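Local coordinates for protein glycoside hydrolase YxiA (PDB 3LV4) that probably hydrolyses arabinan, as a calcium-binding family 43 glycoside hydrolase that joins a beta-propeller catalytic domain to a lipocalin-like domain, at residues 276-281 against 360-365; 324-329 against 410-415; 356-361 against 371-376; 386-391 against 403-408. All coordinates share one frame; numbering follows the deposited sequence.

Contact 1: 276-281 against 360-365; sequences GNFSFN and VRHGKD. With CA (calcium ion), chain D.
Apolar contacts carry most of this meeting between the edge of a propeller blade and the lipocalin-like domain. Val360 works with both of its methyls. CG2 sits over one face of the Phe280 ring, toward its rim, with CE1 of Phe280 3.6 Å away in a CH-pi contact, while CG1 of Val360 meets CB of Phe278 at 3.8 Å. Phe278 holds its ring in the crowded position between backbone N and carbonyl carbon (chi1 71°), which lays it beside the imidazole of His362. There CD2 of Phe278 lies 3.9 Å from His362 CE1, at the imidazole edge, and the two ring planes stand at 84°.

One polar link runs through solvent: a water donates to Asn277 O at 2.8 Å and is also hydrogen-bonded to His362 ND1. Metal binding follows at the end of 276-281, where Asn281 OD1 reaches the calcium ion at 2.4 Å; Glu358 and Glu375 supply the other protein ligands.

The two strands run antiparallel but are not direct partners. Strand 371-378 pairs with both, parallel to 272-280 and antiparallel to 355-363, and strand 437-442 also packs against the Phe280 ring.

Contact 2: 324-329 against 410-415; sequences QLLMNK and DGVFLR
Asn328 OD1 is the best-held polar atom here, gripped by two backbone N-H groups: that of Trp332, and more weakly that of Gln330. With its oxygen taken up by the turn after strand 319-327, the last strand but one of a propeller blade, the amide offers its nitrogen to the lipocalin-like domain, so that one side chain spans the interdomain junction. Asn328 ND2 donates to Asp410 O over 3.1 Å with an N-H...O angle of 154°. The donor stands well above the carbonyl plane, 52° out of it, whereas the acceptor lies near the plane of the amide. An alanine at Asn328 would remove this amide and would probably cost both the direct bond to strand 407-418 and the hold on the turn toward Trp332.

A water adds a second crossing beside it, accepting from Lys329 N and donating to Gly411 O, each at 2.9 Å. Farther along, the contact turns apolar. The strands cross at 128° and meet through side chains: Leu326 CD1 packs against Val412 CG1 at 3.8 Å and touches Leu414 CB at 4.0 Å, fitting between the two residues. The other methyl of Val412, CG2, lies against Met327 O at 3.6 Å.

Toward solvent, the chain of Lys329 crosses Asp410 obliquely and, bent at chi3, ends with its charge short of the carboxylate. NZ of Lys329 remains 5.0 Å from Asp410 OD1, while its CD comes within 3.3 Å of that same oxygen.

Contact 3: 356-361 against 371-376; sequences DYELVR and KESKEI. With CA (calcium ion), chain D.
A beta hairpin, strands 355-363 and 371-378, brings together two of the three protein ligands of a calcium site. Glu358 and Glu375 form a non-hydrogen-bonded antiparallel pair, so their side chains leave the same face side by side, and each gives OE2 to the ion at 2.5 Å. Their carboxylate planes stand at 85° to each other. Glu375 is extended, whereas Glu358 bends at chi2 (-68°), which turns its other oxygen toward Ser373. Ser373 OG donates to Glu358 OE1 over 2.6 Å, from above the carboxylate plane, and itself accepts from Asn281 N. A calcium-bound water also donates to OE1 of Glu358, at 2.8 Å. A glutamine at Glu358 would probably weaken the calcium site, since it loses the negative charge and one of the two oxygens used.

Paired backbone bonds flank these ligands: Leu359 N gives to Lys374 O at 2.7 Å, and Lys374 N gives back to Leu359 O, and Tyr357 exchanges a like pair with Ile376. On the face opposite the calcium, Leu359 CD2 packs on Ile376 CG2 at 3.9 Å. Beyond Ser373 direct pairing lapses, and a water bridges Arg361 N and Glu372 O.

Strand 437-442 pairs with the far edge of 355-363, while 371-378 continues to 383-386 and, at its start, to propeller strand 272-280.

Contact 4: 386-391 against 403-408; sequences GAVAGT and KIDGKT
Strands 390-395 and 399-404 form a beta hairpin of the lipocalin-like domain, and this contact lies at its open end, where 399-404 turns into the next strand. Thr391 and Lys403 are a hydrogen-bonded antiparallel pair. Lys403 N donates to Thr391 O over 2.8 Å, nearly straight at 167°, and Thr391 N returns a bond to Lys403 O at 3.1 Å, arriving on a lone pair. Past this pair the strands separate and a water takes over, donating to Ala389 O at 2.6 Å and accepting from Asp405 N at 2.8 Å.

Ile404 finds its partners across a type I' turn: its O accepts from Lys407 N at 2.9 Å and its N donates to Lys407 O. Gly406, with positive phi, suits the turn. The carboxylate of Asp405 comes back toward Val388, and its OD2 forms a salt bridge with Arg361.

The apolar part is small: Val388 and Ile404 cross at about a right angle, CG2 to CG2 at 4.0 Å. Thr391 OG1 runs alongside the base of the Lys403 chain. Gly390 passes so near the strand of Lys403 that a beta carbon would clash with its carbonyl oxygen: CA of Gly390 lies only 3.0 Å from Lys403 O.

Contacts 1 and 2 are the buried ones and join the propeller to the lipocalin-like domain, whereas contacts 3 and 4 are partly exposed hairpin pairings within the latter. The chemistry follows the place: side-chain packing dominates across the domain boundary, and backbone bonds, continued by bridging waters, within the hairpins. Contacts 1 and 3 share strand 355-363 and together complete one calcium site, which thus draws ligands from both domains. Contact 4 meets contact 3 through the salt bridge of Arg361 and Asp405 and through a probable backbone hydrogen bond between Ala387 and Glu375. Contact 2, about 17 Å from contact 1 between centres, shares strand 407-418 with contact 4 and forms a second junction, away from the calcium site of contacts 1 and 3.

Contact 1: 276-281 against 360-365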
loop_
_atom_site.group_PDB
_atom_site.type_symbol
_atom_site.label_atom_id
_atom_site.label_comp_id
_atom_site.label_asym_id
_atom_site.label_seq_id
_atom_site.Cartn_x
_atom_site.Cartn_y
_atom_site.Cartn_z
ATOM N N GLY A 276 9.519 6.550 0.557
ATOM C CA GLY A 276 10.469 5.917 -0.346
ATOM C C GLY A 276 11.590 5.228 0.425
ATOM O O GLY A 276 11.431 4.917 1.609
ATOM N N ASN A 277 12.723 5.000 -0.233
ATOM C CA ASN A 277 13.867 4.333 0.391
ATOM C C ASN A 277 14.564 5.290 1.355
ATOM O O ASN A 277 14.790 6.455 1.017
ATOM C CB ASN A 277 14.895 3.916 -0.658
ATOM C CG ASN A 277 14.346 2.959 -1.710
ATOM O OD1 ASN A 277 13.195 2.527 -1.656
ATOM N ND2 ASN A 277 15.193 2.621 -2.681
ATOM N N PHE A 278 14.927 4.811 2.542
ATOM C CA PHE A 278 15.505 5.702 3.543
ATOM C C PHE A 278 16.293 4.927 4.580
ATOM O O PHE A 278 16.130 3.715 4.727
ATOM C CB PHE A 278 14.399 6.453 4.277
ATOM C CG PHE A 278 13.610 5.579 5.204
ATOM C CD1 PHE A 278 14.009 5.413 6.519
ATOM C CD2 PHE A 278 12.490 4.888 4.751
ATOM C CE1 PHE A 278 13.298 4.579 7.373
ATOM C CE2 PHE A 278 11.769 4.058 5.607
ATOM C CZ PHE A 278 12.177 3.904 6.913
ATOM N N SER A 279 17.124 5.646 5.323
ATOM C CA SER A 279 17.840 5.067 6.446
ATOM C C SER A 279 18.092 6.163 7.471
ATOM O O SER A 279 18.732 7.172 7.166
ATOM C CB SER A 279 19.155 4.446 5.983
ATOM O OG SER A 279 19.787 3.776 7.060
ATOM N N PHE A 280 17.548 5.990 8.670
ATOM C CA PHE A 280 17.818 6.919 9.758
ATOM C C PHE A 280 19.208 6.635 10.310
ATOM O O PHE A 280 19.478 5.537 10.802
ATOM C CB PHE A 280 16.805 6.748 10.886
ATOM C CG PHE A 280 15.475 7.412 10.631
ATOM C CD1 PHE A 280 15.360 8.798 10.664
ATOM C CD2 PHE A 280 14.331 6.651 10.406
ATOM C CE1 PHE A 280 14.135 9.418 10.451
ATOM C CE2 PHE A 280 13.093 7.268 10.191
ATOM C CZ PHE A 280 12.999 8.658 10.221
ATOM N N ASN A 281 20.090 7.623 10.232
ATOM C CA ASN A 281 21.446 7.461 10.752
ATOM C C ASN A 281 22.197 6.297 10.132
ATOM O O ASN A 281 23.079 5.707 10.765
ATOM C CB ASN A 281 21.412 7.299 12.264
ATOM C CG ASN A 281 21.693 8.583 12.961
ATOM O OD1 ASN A 281 22.579 9.324 12.543
ATOM N ND2 ASN A 281 20.939 8.875 14.014
ATOM N N VAL A 360 14.190 12.839 7.346
ATOM C CA VAL A 360 14.168 12.186 6.039
ATOM C C VAL A 360 13.208 12.950 5.145
ATOM O O VAL A 360 12.067 13.201 5.523
ATOM C CB VAL A 360 13.697 10.711 6.110
ATOM C CG1 VAL A 360 13.531 10.145 4.701
ATOM C CG2 VAL A 360 14.686 9.871 6.911
ATOM N N ARG A 361 13.689 13.350 3.972
ATOM C CA ARG A 361 12.853 14.003 2.976
ATOM C C ARG A 361 12.655 13.022 1.830
ATOM O O ARG A 361 13.574 12.773 1.038
ATOM C CB ARG A 361 13.506 15.302 2.497
ATOM C CG ARG A 361 13.382 16.456 3.504
ATOM C CD ARG A 361 14.217 17.660 3.080
ATOM N NE ARG A 361 15.603 17.448 3.463
ATOM C CZ ARG A 361 16.623 18.220 3.102
ATOM N NH1 ARG A 361 16.427 19.277 2.319
ATOM N NH2 ARG A 361 17.847 17.919 3.522
ATOM N N HIS A 362 11.463 12.438 1.760
ATOM C CA HIS A 362 11.202 11.371 0.784
ATOM C C HIS A 362 11.089 11.878 -0.650
ATOM O O HIS A 362 11.272 11.112 -1.594
ATOM C CB HIS A 362 9.957 10.573 1.174
ATOM C CG HIS A 362 10.101 9.816 2.460
ATOM N ND1 HIS A 362 10.737 8.592 2.542
ATOM C CD2 HIS A 362 9.681 10.107 3.714
ATOM C CE1 HIS A 362 10.693 8.161 3.790
ATOM N NE2 HIS A 362 10.066 9.066 4.524
ATOM N N GLY A 363 10.786 13.164 -0.814
ATOM C CA GLY A 363 10.685 13.748 -2.143
ATOM C C GLY A 363 9.473 13.267 -2.922
ATOM O O GLY A 363 8.545 12.682 -2.359
ATOM N N LYS A 364 9.460 13.522 -4.224
ATOM C CA LYS A 364 8.298 13.151 -5.037
ATOM C C LYS A 364 8.671 12.332 -6.271
ATOM O O LYS A 364 7.819 12.059 -7.121
ATOM C CB LYS A 364 7.463 14.387 -5.421
ATOM C CG LYS A 364 6.104 14.451 -4.720
ATOM C CD LYS A 364 5.124 13.416 -5.276
ATOM C CE LYS A 364 4.405 13.903 -6.540
ATOM N NZ LYS A 364 3.232 14.810 -6.258
ATOM N N ASP A 365 9.934 11.915 -6.347
ATOM C CA ASP A 365 10.406 11.135 -7.482
ATOM C C ASP A 365 10.134 9.636 -7.335
ATOM O O ASP A 365 9.799 9.151 -6.252
ATOM C CB ASP A 365 11.905 11.371 -7.730
ATOM C CG ASP A 365 12.770 11.181 -6.464
ATOM O OD1 ASP A 365 12.229 10.918 -5.361
ATOM O OD2 ASP A 365 14.014 11.305 -6.582
HETATM CA CA CA D . 23.198 11.571 12.960
HETATM O O HOH W 1 12.737 8.291 0.505
HETATM O O HOH W 2 23.183 10.719 15.505
HETATM O O HOH W 3 25.635 12.013 11.631
HETATM O O HOH W 4 22.580 11.953 10.565
#

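Contact 2: 324-329 against 410-415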
loop_
_atom_site.group_PDB
_atom_site.type_symbol
_atom_site.label_atom_id
_atom_site.label_comp_id
_atom_site.label_asym_id
_atom_site.label_seq_id
_atom_site.Cartn_x
_atom_site.Cartn_y
_atom_site.Cartn_z
ATOM N N GLN A 324 1.681 2.664 11.855
ATOM C CA GLN A 324 0.471 3.408 12.140
ATOM C C GLN A 324 0.304 4.559 11.151
ATOM O O GLN A 324 1.281 5.216 10.782
ATOM C CB GLN A 324 0.496 3.927 13.580
ATOM C CG GLN A 324 -0.787 4.574 14.006
ATOM C CD GLN A 324 -0.931 4.681 15.515
ATOM O OE1 GLN A 324 -0.005 4.378 16.290
ATOM N NE2 GLN A 324 -2.093 5.115 15.942
ATOM N N LEU A 325 -0.932 4.783 10.710
ATOM C CA LEU A 325 -1.273 5.938 9.882
ATOM C C LEU A 325 -1.940 7.002 10.733
ATOM O O LEU A 325 -2.876 6.712 11.486
ATOM C CB LEU A 325 -2.228 5.532 8.751
ATOM C CG LEU A 325 -1.664 4.698 7.599
ATOM C CD1 LEU A 325 -2.799 4.051 6.790
ATOM C CD2 LEU A 325 -0.774 5.554 6.701
ATOM N N LEU A 326 -1.464 8.237 10.600
ATOM C CA LEU A 326 -2.024 9.368 11.326
ATOM C C LEU A 326 -2.730 10.252 10.308
ATOM O O LEU A 326 -2.551 10.074 9.106
ATOM C CB LEU A 326 -0.909 10.136 12.046
ATOM C CG LEU A 326 0.056 9.231 12.828
ATOM C CD1 LEU A 326 1.251 10.000 13.376
ATOM C CD2 LEU A 326 -0.677 8.494 13.952
HETATM N N MSE A 327 -3.555 11.178 10.770
HETATM C CA MSE A 327 -4.315 12.027 9.850
HETATM C C MSE A 327 -3.983 13.496 10.083
HETATM O O MSE A 327 -4.180 14.018 11.187
HETATM C CB MSE A 327 -5.814 11.796 10.024
HETATM C CG MSE A 327 -6.669 12.418 8.942
HETATM SE SE MSE A 327 -6.423 11.574 7.179
HETATM C CE MSE A 327 -7.536 9.965 7.403
ATOM N N ASN A 328 -3.482 14.167 9.050
ATOM C CA ASN A 328 -3.095 15.565 9.211
ATOM C C ASN A 328 -4.306 16.481 9.113
ATOM O O ASN A 328 -5.412 16.021 8.809
ATOM C CB ASN A 328 -1.947 15.968 8.269
ATOM C CG ASN A 328 -2.391 16.255 6.839
ATOM O OD1 ASN A 328 -3.584 16.253 6.508
ATOM N ND2 ASN A 328 -1.404 16.523 5.974
ATOM N N LYS A 329 -4.100 17.767 9.382
ATOM C CA LYS A 329 -5.206 18.710 9.496
ATOM C C LYS A 329 -6.007 18.855 8.203
ATOM O O LYS A 329 -7.172 19.227 8.242
ATOM C CB LYS A 329 -4.719 20.078 9.994
ATOM C CG LYS A 329 -3.840 20.825 9.018
ATOM C CD LYS A 329 -3.535 22.239 9.521
ATOM C CE LYS A 329 -4.793 23.078 9.605
ATOM N NZ LYS A 329 -4.498 24.465 10.080
ATOM N N ASP A 410 2.164 19.801 6.650
ATOM C CA ASP A 410 1.235 19.603 7.753
ATOM C C ASP A 410 1.321 18.162 8.197
ATOM O O ASP A 410 1.212 17.248 7.376
ATOM C CB ASP A 410 -0.192 19.917 7.297
ATOM C CG ASP A 410 -0.412 21.402 7.091
ATOM O OD1 ASP A 410 -0.511 22.121 8.103
ATOM O OD2 ASP A 410 -0.472 21.855 5.928
ATOM N N GLY A 411 1.509 17.942 9.491
ATOM C CA GLY A 411 1.677 16.584 9.965
ATOM C C GLY A 411 1.313 16.387 11.413
ATOM O O GLY A 411 0.608 17.210 12.017
ATOM N N VAL A 412 1.802 15.279 11.966
ATOM C CA VAL A 412 1.418 14.838 13.297
ATOM C C VAL A 412 2.649 14.363 14.068
ATOM O O VAL A 412 3.529 13.709 13.488
ATOM C CB VAL A 412 0.374 13.691 13.212
ATOM C CG1 VAL A 412 -0.113 13.312 14.604
ATOM C CG2 VAL A 412 -0.819 14.113 12.350
ATOM N N PHE A 413 2.721 14.718 15.355
ATOM C CA PHE A 413 3.751 14.222 16.280
ATOM C C PHE A 413 3.297 12.911 16.929
ATOM O O PHE A 413 2.121 12.749 17.268
ATOM C CB PHE A 413 3.983 15.220 17.428
ATOM C CG PHE A 413 4.781 16.454 17.065
ATOM C CD1 PHE A 413 6.146 16.381 16.834
ATOM C CD2 PHE A 413 4.169 17.705 17.038
ATOM C CE1 PHE A 413 6.885 17.526 16.538
ATOM C CE2 PHE A 413 4.898 18.857 16.746
ATOM C CZ PHE A 413 6.256 18.769 16.497
ATOM N N LEU A 414 4.232 11.991 17.148
ATOM C CA LEU A 414 3.908 10.712 17.771
ATOM C C LEU A 414 5.126 10.146 18.484
ATOM O O LEU A 414 6.196 10.029 17.884
ATOM C CB LEU A 414 3.444 9.716 16.707
ATOM C CG LEU A 414 3.038 8.329 17.214
ATOM C CD1 LEU A 414 1.794 8.427 18.137
ATOM C CD2 LEU A 414 2.802 7.359 16.050
ATOM N N ARG A 415 4.978 9.793 19.759
ATOM C CA ARG A 415 6.051 9.083 20.450
ATOM C C ARG A 415 6.074 7.631 19.994
ATOM O O ARG A 415 5.043 6.964 19.968
ATOM C CB ARG A 415 5.866 9.136 21.967
ATOM C CG ARG A 415 5.999 10.510 22.569
ATOM C CD ARG A 415 5.933 10.422 24.096
ATOM N NE ARG A 415 6.034 11.729 24.740
ATOM C CZ ARG A 415 5.033 12.600 24.830
ATOM N NH1 ARG A 415 3.850 12.313 24.297
ATOM N NH2 ARG A 415 5.214 13.767 25.440
HETATM O O HOH W 5 -1.557 18.545 10.539
#

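Contact 3: 356-361 against 371-376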
loop_
_atom_site.group_PDB
_atom_site.type_symbol
_atom_site.label_atom_id
_atom_site.label_comp_id
_atom_site.label_asym_id
_atom_site.label_seq_id
_atom_site.Cartn_x
_atom_site.Cartn_y
_atom_site.Cartn_z
ATOM N N ASP A 356 16.786 18.147 18.686
ATOM C CA ASP A 356 17.442 17.678 17.466
ATOM C C ASP A 356 16.707 16.471 16.895
ATOM O O ASP A 356 16.225 15.622 17.642
ATOM C CB ASP A 356 18.896 17.297 17.753
ATOM C CG ASP A 356 19.719 18.463 18.274
ATOM O OD1 ASP A 356 19.496 19.606 17.836
ATOM O OD2 ASP A 356 20.604 18.238 19.118
ATOM N N TYR A 357 16.617 16.404 15.569
ATOM C CA TYR A 357 15.957 15.290 14.891
ATOM C C TYR A 357 16.784 14.812 13.709
ATOM O O TYR A 357 17.505 15.598 13.088
ATOM C CB TYR A 357 14.590 15.719 14.333
ATOM C CG TYR A 357 13.494 15.941 15.352
ATOM C CD1 TYR A 357 12.488 14.999 15.530
ATOM C CD2 TYR A 357 13.460 17.098 16.131
ATOM C CE1 TYR A 357 11.471 15.198 16.456
ATOM C CE2 TYR A 357 12.458 17.307 17.058
ATOM C CZ TYR A 357 11.463 16.352 17.218
ATOM O OH TYR A 357 10.460 16.556 18.138
ATOM N N GLU A 358 16.651 13.530 13.384
ATOM C CA GLU A 358 17.039 13.033 12.075
ATOM C C GLU A 358 15.867 13.307 11.144
ATOM O O GLU A 358 14.734 12.939 11.446
ATOM C CB GLU A 358 17.302 11.529 12.124
ATOM C CG GLU A 358 18.491 11.157 12.958
ATOM C CD GLU A 358 19.789 11.616 12.348
ATOM O OE1 GLU A 358 19.847 11.844 11.114
ATOM O OE2 GLU A 358 20.763 11.739 13.114
ATOM N N LEU A 359 16.141 13.952 10.016
ATOM C CA LEU A 359 15.108 14.298 9.042
ATOM C C LEU A 359 15.272 13.481 7.780
ATOM O O LEU A 359 16.361 13.447 7.199
ATOM C CB LEU A 359 15.211 15.776 8.665
ATOM C CG LEU A 359 14.261 16.285 7.573
ATOM C CD1 LEU A 359 12.811 16.317 8.052
ATOM C CD2 LEU A 359 14.683 17.670 7.089
ATOM N N VAL A 360 14.190 12.839 7.346
ATOM C CA VAL A 360 14.168 12.186 6.039
ATOM C C VAL A 360 13.208 12.950 5.145
ATOM O O VAL A 360 12.067 13.201 5.523
ATOM C CB VAL A 360 13.697 10.711 6.110
ATOM C CG1 VAL A 360 13.531 10.145 4.701
ATOM C CG2 VAL A 360 14.686 9.871 6.911
ATOM N N ARG A 361 13.689 13.350 3.972
ATOM C CA ARG A 361 12.853 14.003 2.976
ATOM C C ARG A 361 12.655 13.022 1.830
ATOM O O ARG A 361 13.574 12.773 1.038
ATOM C CB ARG A 361 13.506 15.302 2.497
ATOM C CG ARG A 361 13.382 16.456 3.504
ATOM C CD ARG A 361 14.217 17.660 3.080
ATOM N NE ARG A 361 15.603 17.448 3.463
ATOM C CZ ARG A 361 16.623 18.220 3.102
ATOM N NH1 ARG A 361 16.427 19.277 2.319
ATOM N NH2 ARG A 361 17.847 17.919 3.522
ATOM N N LYS A 371 17.795 7.204 0.702
ATOM C CA LYS A 371 17.976 8.551 1.208
ATOM C C LYS A 371 18.363 8.537 2.677
ATOM O O LYS A 371 17.643 7.994 3.516
ATOM C CB LYS A 371 16.718 9.375 0.938
ATOM C CG LYS A 371 16.463 9.485 -0.564
ATOM C CD LYS A 371 15.209 10.246 -0.941
ATOM C CE LYS A 371 15.066 10.236 -2.468
ATOM N NZ LYS A 371 13.812 10.858 -2.981
ATOM N N GLU A 372 19.521 9.118 2.977
ATOM C CA GLU A 372 20.035 9.154 4.348
ATOM C C GLU A 372 19.411 10.299 5.130
ATOM O O GLU A 372 19.205 11.386 4.586
ATOM C CB GLU A 372 21.556 9.317 4.345
ATOM C CG GLU A 372 22.312 8.133 3.770
ATOM C CD GLU A 372 22.474 7.000 4.761
ATOM O OE1 GLU A 372 22.154 7.200 5.951
ATOM O OE2 GLU A 372 22.941 5.911 4.350
ATOM N N SER A 373 19.102 10.061 6.400
ATOM C CA SER A 373 18.574 11.133 7.236
ATOM C C SER A 373 19.685 12.124 7.545
ATOM O O SER A 373 20.866 11.758 7.586
ATOM C CB SER A 373 17.986 10.593 8.543
ATOM O OG SER A 373 19.009 10.090 9.392
ATOM N N LYS A 374 19.293 13.378 7.764
ATOM C CA LYS A 374 20.221 14.434 8.131
ATOM C C LYS A 374 19.705 15.152 9.372
ATOM O O LYS A 374 18.492 15.221 9.595
ATOM C CB LYS A 374 20.384 15.414 6.970
ATOM C CG LYS A 374 20.856 14.719 5.703
ATOM C CD LYS A 374 21.393 15.686 4.688
ATOM C CE LYS A 374 22.017 14.933 3.525
ATOM N NZ LYS A 374 22.045 15.762 2.299
ATOM N N GLU A 375 20.625 15.682 10.174
ATOM C CA GLU A 375 20.253 16.309 11.441
ATOM C C GLU A 375 19.751 17.735 11.310
ATOM O O GLU A 375 20.358 18.566 10.628
ATOM C CB GLU A 375 21.421 16.271 12.435
ATOM C CG GLU A 375 21.897 14.881 12.731
ATOM C CD GLU A 375 22.912 14.834 13.853
ATOM O OE1 GLU A 375 23.169 15.880 14.490
ATOM O OE2 GLU A 375 23.454 13.743 14.106
ATOM N N ILE A 376 18.636 18.002 11.986
ATOM C CA ILE A 376 18.076 19.336 12.085
ATOM C C ILE A 376 17.745 19.597 13.543
ATOM O O ILE A 376 17.780 18.677 14.365
ATOM C CB ILE A 376 16.784 19.469 11.253
ATOM C CG1 ILE A 376 15.689 18.534 11.789
ATOM C CG2 ILE A 376 17.064 19.186 9.778
ATOM C CD1 ILE A 376 14.306 18.828 11.219
HETATM CA CA CA D . 23.198 11.571 12.960
HETATM O O HOH W 4 22.580 11.953 10.565
HETATM O O HOH W 6 16.634 12.741 3.382
HETATM O O HOH W 7 14.105 13.280 -1.641
HETATM O O HOH W 3 25.635 12.013 11.631
HETATM O O HOH W 2 23.183 10.719 15.505
#

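Contact 4: 386-391 against 403-408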
loop_
_atom_site.group_PDB
_atom_site.type_symbol
_atom_site.label_atom_id
_atom_site.label_comp_id
_atom_site.label_asym_id
_atom_site.label_seq_id
_atom_site.Cartn_x
_atom_site.Cartn_y
_atom_site.Cartn_z
ATOM N N GLY A 386 20.217 23.575 11.004
ATOM C CA GLY A 386 20.946 22.358 10.715
ATOM C C GLY A 386 20.958 22.058 9.231
ATOM O O GLY A 386 21.344 22.908 8.422
ATOM N N ALA A 387 20.519 20.856 8.869
ATOM C CA ALA A 387 20.565 20.404 7.474
ATOM C C ALA A 387 19.688 21.264 6.572
ATOM O O ALA A 387 19.953 21.406 5.377
ATOM C CB ALA A 387 20.158 18.924 7.372
ATOM N N VAL A 388 18.632 21.826 7.149
ATOM C CA VAL A 388 17.774 22.749 6.419
ATOM C C VAL A 388 17.461 23.954 7.287
ATOM O O VAL A 388 17.549 23.895 8.520
ATOM C CB VAL A 388 16.432 22.106 5.992
ATOM C CG1 VAL A 388 16.670 20.895 5.105
ATOM C CG2 VAL A 388 15.605 21.742 7.215
ATOM N N ALA A 389 17.098 25.050 6.635
ATOM C CA ALA A 389 16.617 26.229 7.336
ATOM C C ALA A 389 15.116 26.329 7.106
ATOM O O ALA A 389 14.628 26.094 5.996
ATOM C CB ALA A 389 17.328 27.485 6.830
ATOM N N GLY A 390 14.376 26.665 8.151
ATOM C CA GLY A 390 12.941 26.807 8.007
ATOM C C GLY A 390 12.275 27.222 9.297
ATOM O O GLY A 390 12.926 27.732 10.209
ATOM N N THR A 391 10.969 27.009 9.366
ATOM C CA THR A 391 10.209 27.324 10.570
ATOM C C THR A 391 9.277 26.167 10.923
ATOM O O THR A 391 8.988 25.304 10.088
ATOM C CB THR A 391 9.379 28.621 10.409
ATOM O OG1 THR A 391 8.331 28.412 9.455
ATOM C CG2 THR A 391 10.258 29.772 9.939
ATOM N N LYS A 403 7.810 24.776 7.611
ATOM C CA LYS A 403 8.096 25.425 6.342
ATOM C C LYS A 403 9.547 25.193 5.984
ATOM O O LYS A 403 10.450 25.703 6.648
ATOM C CB LYS A 403 7.773 26.915 6.400
ATOM C CG LYS A 403 6.288 27.206 6.506
ATOM C CD LYS A 403 6.012 28.681 6.228
ATOM C CE LYS A 403 4.519 28.963 6.111
ATOM N NZ LYS A 403 3.852 28.811 7.424
ATOM N N ILE A 404 9.751 24.402 4.936
ATOM C CA ILE A 404 11.072 23.975 4.497
ATOM C C ILE A 404 11.064 23.927 2.983
ATOM O O ILE A 404 10.045 23.583 2.387
ATOM C CB ILE A 404 11.364 22.534 4.979
ATOM C CG1 ILE A 404 11.331 22.455 6.502
ATOM C CG2 ILE A 404 12.689 22.044 4.439
ATOM C CD1 ILE A 404 11.206 21.017 7.026
ATOM N N ASP A 405 12.194 24.269 2.364
ATOM C CA ASP A 405 12.401 24.017 0.936
ATOM C C ASP A 405 11.303 24.648 0.078
ATOM O O ASP A 405 10.904 24.085 -0.953
ATOM C CB ASP A 405 12.505 22.500 0.660
ATOM C CG ASP A 405 13.801 21.874 1.217
ATOM O OD1 ASP A 405 14.881 22.486 1.062
ATOM O OD2 ASP A 405 13.748 20.758 1.796
ATOM N N GLY A 406 10.822 25.818 0.506
ATOM C CA GLY A 406 9.816 26.564 -0.230
ATOM C C GLY A 406 8.400 26.023 -0.123
ATOM O O GLY A 406 7.496 26.489 -0.818
ATOM N N LYS A 407 8.204 25.044 0.754
ATOM C CA LYS A 407 6.910 24.382 0.883
ATOM C C LYS A 407 6.405 24.397 2.323
ATOM O O LYS A 407 7.169 24.659 3.253
ATOM C CB LYS A 407 6.993 22.950 0.349
ATOM C CG LYS A 407 7.095 22.902 -1.167
ATOM C CD LYS A 407 7.318 21.503 -1.678
ATOM C CE LYS A 407 8.729 21.049 -1.375
ATOM N NZ LYS A 407 8.997 19.732 -1.992
ATOM N N THR A 408 5.110 24.143 2.486
ATOM C CA THR A 408 4.499 24.051 3.806
ATOM C C THR A 408 4.044 22.619 4.038
ATOM O O THR A 408 3.408 22.021 3.176
ATOM C CB THR A 408 3.284 24.986 3.936
ATOM O OG1 THR A 408 3.707 26.344 3.757
ATOM C CG2 THR A 408 2.650 24.838 5.315
HETATM O O HOH W 8 14.614 24.832 3.673
#